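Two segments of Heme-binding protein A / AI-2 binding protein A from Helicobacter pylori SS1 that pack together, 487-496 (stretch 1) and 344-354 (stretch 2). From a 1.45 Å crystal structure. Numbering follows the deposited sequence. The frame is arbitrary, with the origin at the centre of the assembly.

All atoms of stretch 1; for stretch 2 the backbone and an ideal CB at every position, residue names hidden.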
# COMPACT_ATOMS: atom_id res chain seq x y z
N ALA A 487 -22.35 -4.41 1.67
CA ALA A 487 -21.57 -3.76 0.65
C ALA A 487 -20.91 -4.77 -0.30
O ALA A 487 -20.82 -4.57 -1.52
CB ALA A 487 -20.57 -2.78 1.25
N GLN A 488 -20.37 -5.86 0.24
CA GLN A 488 -19.72 -6.89 -0.56
C GLN A 488 -20.69 -7.53 -1.50
O GLN A 488 -20.31 -7.89 -2.61
CB GLN A 488 -19.02 -7.86 0.37
CG GLN A 488 -17.73 -7.33 0.94
CD GLN A 488 -17.21 -8.17 2.08
OE1 GLN A 488 -16.52 -9.17 1.86
NE2 GLN A 488 -17.68 -7.86 3.27
N GLU A 489 -21.95 -7.70 -1.08
CA GLU A 489 -22.93 -8.17 -2.04
C GLU A 489 -23.12 -7.29 -3.27
O GLU A 489 -23.28 -7.74 -4.41
CB GLU A 489 -24.31 -8.37 -1.38
CG GLU A 489 -24.34 -9.38 -0.26
CD GLU A 489 -25.71 -9.36 0.41
OE1 GLU A 489 -26.64 -8.52 0.23
OE2 GLU A 489 -25.81 -10.24 1.28
N ILE A 490 -23.19 -5.99 -3.01
CA ILE A 490 -23.46 -4.99 -4.07
C ILE A 490 -22.30 -5.02 -5.06
O ILE A 490 -22.52 -5.06 -6.28
CB ILE A 490 -23.73 -3.58 -3.52
CG1 ILE A 490 -25.06 -3.61 -2.72
CG2 ILE A 490 -23.78 -2.57 -4.65
CD1 ILE A 490 -25.25 -2.30 -2.03
N ILE A 491 -21.06 -4.93 -4.60
CA ILE A 491 -19.95 -4.85 -5.55
C ILE A 491 -19.81 -6.20 -6.29
O ILE A 491 -19.50 -6.18 -7.48
CB ILE A 491 -18.64 -4.40 -4.86
CG1 ILE A 491 -17.55 -4.13 -5.90
CG2 ILE A 491 -18.17 -5.39 -3.82
CD1 ILE A 491 -16.31 -3.42 -5.42
N HIS A 492 -20.06 -7.32 -5.65
CA HIS A 492 -20.13 -8.59 -6.36
C HIS A 492 -21.15 -8.59 -7.50
O HIS A 492 -20.87 -9.01 -8.63
CB HIS A 492 -20.40 -9.74 -5.42
CG HIS A 492 -20.51 -11.06 -6.10
ND1 HIS A 492 -19.43 -11.82 -6.50
CD2 HIS A 492 -21.61 -11.79 -6.37
CE1 HIS A 492 -19.87 -12.97 -6.97
NE2 HIS A 492 -21.18 -13.00 -6.85
N LYS A 493 -22.35 -8.12 -7.17
CA LYS A 493 -23.37 -7.99 -8.22
C LYS A 493 -23.01 -7.09 -9.36
O LYS A 493 -23.30 -7.41 -10.53
CB LYS A 493 -24.69 -7.52 -7.55
CG LYS A 493 -25.82 -7.10 -8.48
CD LYS A 493 -26.84 -6.16 -7.83
CE LYS A 493 -26.36 -4.75 -7.50
NZ LYS A 493 -26.47 -3.55 -8.39
N ASP A 494 -22.35 -5.98 -9.06
CA ASP A 494 -21.97 -5.05 -10.10
C ASP A 494 -20.71 -5.44 -10.91
O ASP A 494 -20.52 -4.96 -12.02
CB ASP A 494 -21.75 -3.62 -9.55
CG ASP A 494 -22.98 -2.95 -9.02
OD1 ASP A 494 -24.06 -3.30 -9.53
OD2 ASP A 494 -22.86 -2.00 -8.23
N ALA A 495 -19.92 -6.31 -10.34
CA ALA A 495 -18.71 -6.80 -11.01
C ALA A 495 -17.87 -5.76 -11.72
O ALA A 495 -17.57 -5.89 -12.92
CB ALA A 495 -19.09 -7.94 -11.98
N PRO A 496 -17.49 -4.68 -11.04
CA PRO A 496 -16.69 -3.64 -11.69
C PRO A 496 -15.24 -4.00 -11.85
O PRO A 496 -14.42 -3.09 -12.00
CB PRO A 496 -16.85 -2.46 -10.74
CG PRO A 496 -16.84 -3.16 -9.43
CD PRO A 496 -17.76 -4.33 -9.64
N UNK A 344 -11.33 -9.03 9.32
CA UNK A 344 -12.70 -9.16 9.73
C UNK A 344 -13.71 -8.56 8.77
O UNK A 344 -13.38 -7.64 8.01
CB UNK A 344 -12.87 -8.52 11.11
N UNK A 345 -14.94 -9.08 8.77
CA UNK A 345 -15.99 -8.51 7.93
C UNK A 345 -16.11 -9.10 6.55
O UNK A 345 -17.04 -8.80 5.80
CB UNK A 345 -15.76 -7.00 7.79
N UNK A 346 -15.21 -10.03 6.20
CA UNK A 346 -15.21 -10.72 4.93
C UNK A 346 -16.49 -11.52 4.77
O UNK A 346 -16.94 -12.16 5.74
CB UNK A 346 -13.99 -11.63 4.81
N UNK A 347 -17.10 -11.45 3.58
CA UNK A 347 -18.37 -12.09 3.38
C UNK A 347 -18.08 -13.49 2.84
O UNK A 347 -17.86 -13.71 1.64
CB UNK A 347 -19.26 -11.28 2.44
N UNK A 348 -18.24 -14.46 3.75
CA UNK A 348 -18.02 -15.88 3.39
C UNK A 348 -19.20 -16.49 2.67
O UNK A 348 -19.08 -17.67 2.24
CB UNK A 348 -17.72 -16.71 4.64
N UNK A 349 -20.33 -15.81 2.56
CA UNK A 349 -21.52 -16.27 1.89
C UNK A 349 -21.56 -16.03 0.40
O UNK A 349 -22.13 -16.84 -0.31
CB UNK A 349 -22.74 -15.60 2.53
N UNK A 350 -20.72 -15.13 -0.11
CA UNK A 350 -20.73 -14.87 -1.54
C UNK A 350 -19.99 -16.00 -2.27
O UNK A 350 -18.93 -16.45 -1.85
CB UNK A 350 -20.09 -13.51 -1.85
N UNK A 351 -20.56 -16.36 -3.41
CA UNK A 351 -19.94 -17.41 -4.21
C UNK A 351 -19.19 -16.74 -5.36
O UNK A 351 -19.75 -15.85 -6.01
CB UNK A 351 -20.98 -18.41 -4.73
N UNK A 352 -17.96 -17.19 -5.60
CA UNK A 352 -17.22 -16.59 -6.71
C UNK A 352 -17.96 -16.85 -8.03
O UNK A 352 -18.66 -17.86 -8.15
CB UNK A 352 -15.80 -17.15 -6.77
N UNK A 353 -17.69 -16.06 -9.05
CA UNK A 353 -18.36 -16.30 -10.32
C UNK A 353 -17.69 -17.52 -10.96
O UNK A 353 -16.48 -17.61 -11.02
CB UNK A 353 -18.29 -15.07 -11.23
N UNK A 354 -18.52 -18.38 -11.50
CA UNK A 354 -18.06 -19.67 -12.02
C UNK A 354 -17.41 -19.54 -13.39
O UNK A 354 -17.89 -18.76 -14.20
CB UNK A 354 -19.23 -20.65 -12.10

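Stretch 1 is the end of a helix, 487-494, followed by Ala-495, which leaves helical geometry with positive phi. Stretch 2 runs past it without regular secondary structure, so each position must be judged from its own CB direction and from the groups of stretch 1 nearby.

At position 344 the ideal CB has no atom of stretch 1 within 5.5 Å, so the contact sets no preference. The residue is Trp-344.

Position 345 has phi/psi of 91/-3, where a CB would be jammed against the preceding carbonyl O. That alone calls for glycine, although stretch 1 leaves room: the ideal CB lies 5.0 Å from Gln-488 NE2. Gly-345 contributes its backbone, its O accepting a hydrogen bond from Gln-488 NE2 at 2.8 Å with an N-H...O angle of 154°.

Position 346 points its CB away from the helix, so many side chains would fit; Tyr-346 is found.

At 347 CA-to-CB points toward the helix, and the ideal CB is 3.5 Å from Gln-488 OE1. The backbone N donates to that same OE1 at 2.9 Å, so the Gln-488 amide is held by backbone at both its oxygen and its nitrogen, whatever the side chain here. With the Glu-489 carboxylate further out, a small or medium polar group, especially a donor, would suit. Asn-347 is such a residue: its ND2 lies 3.9 Å from Glu-489 CG and donates to water 1 (ND2 to water O 2.8 Å), which in turn donates to Glu-489 OE2 (water O to OE2 2.5 Å). Its OD1 accepts from the backbone N of 349 at 2.9 Å, within stretch 2.

Positions 348 (away) and 349 (sideways) find nothing of stretch 1 within 5.5 Å of their ideal CB atoms. The contact sets no preference; they are Tyr-348 and Asn-349.

Position 350 points toward the helix, its ideal CB 4.9 Å from His-492 CG and 5.7 Å from Gln-488 O. An aliphatic side chain such as leucine, isoleucine, valine or methionine would suit. Ile-350 (chi1 m, chi2 t) sets CD1 3.4 Å from Gln-488 O and 3.8 Å from Gln-488 CB, while CG2 sits 3.6 Å from the His-492 ring centroid, only 9° off the normal, a CH-pi contact over one face.

At 351 CB points sideways into space free of stretch 1, which suits a long polar chain. Lys-351 leads its end away; its O lies 3.0 Å from His-492 CE1.

Position 352 points away and is undemanding; Pro-352 occupies it.

At 353 CB points sideways, 5.0 Å from His-492 CE1, leaving one imidazole face available. A flat ring would suit, and His-492 O, bonded only weakly within stretch 1 (from Ala-495 N, 3.3 Å), favours a donor at its tip. Tyr-353 supplies both: the rings form an offset stack (centroids 4.1 Å, planes at 6°) on the face opposite Ile-350, and OH donates to His-492 O at 2.6 Å.

Position 354 is out of reach, and Glu-354 plays no part.

Stretch 2 (344-354) WGYNYNIKPYE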
# COMPACT_ATOMS: atom_id res chain seq x y z
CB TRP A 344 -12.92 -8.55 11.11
CG TRP A 344 -12.76 -7.04 11.22
CD1 TRP A 344 -11.59 -6.37 11.43
CD2 TRP A 344 -13.76 -6.04 11.01
NE1 TRP A 344 -11.81 -5.01 11.46
CE2 TRP A 344 -13.14 -4.79 11.21
CE3 TRP A 344 -15.13 -6.07 10.69
CZ2 TRP A 344 -13.79 -3.58 11.14
CZ3 TRP A 344 -15.78 -4.81 10.64
CH2 TRP A 344 -15.11 -3.62 10.80
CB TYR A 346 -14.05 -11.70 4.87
CG TYR A 346 -13.80 -12.46 3.59
CD1 TYR A 346 -14.40 -13.69 3.33
CD2 TYR A 346 -12.93 -11.97 2.66
CE1 TYR A 346 -14.15 -14.42 2.20
CE2 TYR A 346 -12.71 -12.64 1.45
CZ TYR A 346 -13.27 -13.87 1.26
OH TYR A 346 -13.02 -14.53 0.09
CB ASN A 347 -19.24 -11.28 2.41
CG ASN A 347 -20.66 -11.79 2.36
OD1 ASN A 347 -20.85 -13.00 2.52
ND2 ASN A 347 -21.64 -10.94 2.13
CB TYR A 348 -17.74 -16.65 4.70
CG TYR A 348 -16.40 -16.31 5.29
CD1 TYR A 348 -15.25 -16.89 4.82
CD2 TYR A 348 -16.32 -15.38 6.32
CE1 TYR A 348 -14.00 -16.47 5.28
CE2 TYR A 348 -15.08 -14.99 6.80
CZ TYR A 348 -13.92 -15.59 6.31
OH TYR A 348 -12.71 -15.10 6.79
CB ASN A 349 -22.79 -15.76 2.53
CG ASN A 349 -23.99 -16.65 2.26
OD1 ASN A 349 -23.92 -17.84 2.54
ND2 ASN A 349 -25.07 -16.10 1.74
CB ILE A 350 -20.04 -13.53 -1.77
CG1 ILE A 350 -20.94 -12.43 -1.19
CG2 ILE A 350 -19.79 -13.22 -3.24
CD1 ILE A 350 -20.39 -11.05 -1.24
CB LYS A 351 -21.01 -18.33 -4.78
CG LYS A 351 -21.76 -19.12 -3.72
CD LYS A 351 -22.56 -20.23 -4.41
CE LYS A 351 -24.03 -20.17 -4.03
NZ LYS A 351 -24.18 -20.55 -2.60
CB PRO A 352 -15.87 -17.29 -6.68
CG PRO A 352 -16.19 -18.58 -6.03
CD PRO A 352 -17.18 -18.29 -4.98
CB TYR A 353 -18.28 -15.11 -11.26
CG TYR A 353 -19.25 -13.99 -10.88
CD1 TYR A 353 -20.64 -14.18 -10.92
CD2 TYR A 353 -18.77 -12.79 -10.52
CE1 TYR A 353 -21.50 -13.13 -10.62
CE2 TYR A 353 -19.59 -11.74 -10.13
CZ TYR A 353 -20.98 -11.92 -10.21
OH TYR A 353 -21.94 -10.97 -9.89
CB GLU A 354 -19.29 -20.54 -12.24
CG GLU A 354 -19.95 -21.05 -10.96
CD GLU A 354 -20.91 -22.19 -11.27
OE1 GLU A 354 -21.63 -22.56 -10.30
OE2 GLU A 354 -20.91 -22.71 -12.42
O HOH W 1 -24.19 -12.04 1.92
O HOH W 2 -24.69 -9.69 -11.26
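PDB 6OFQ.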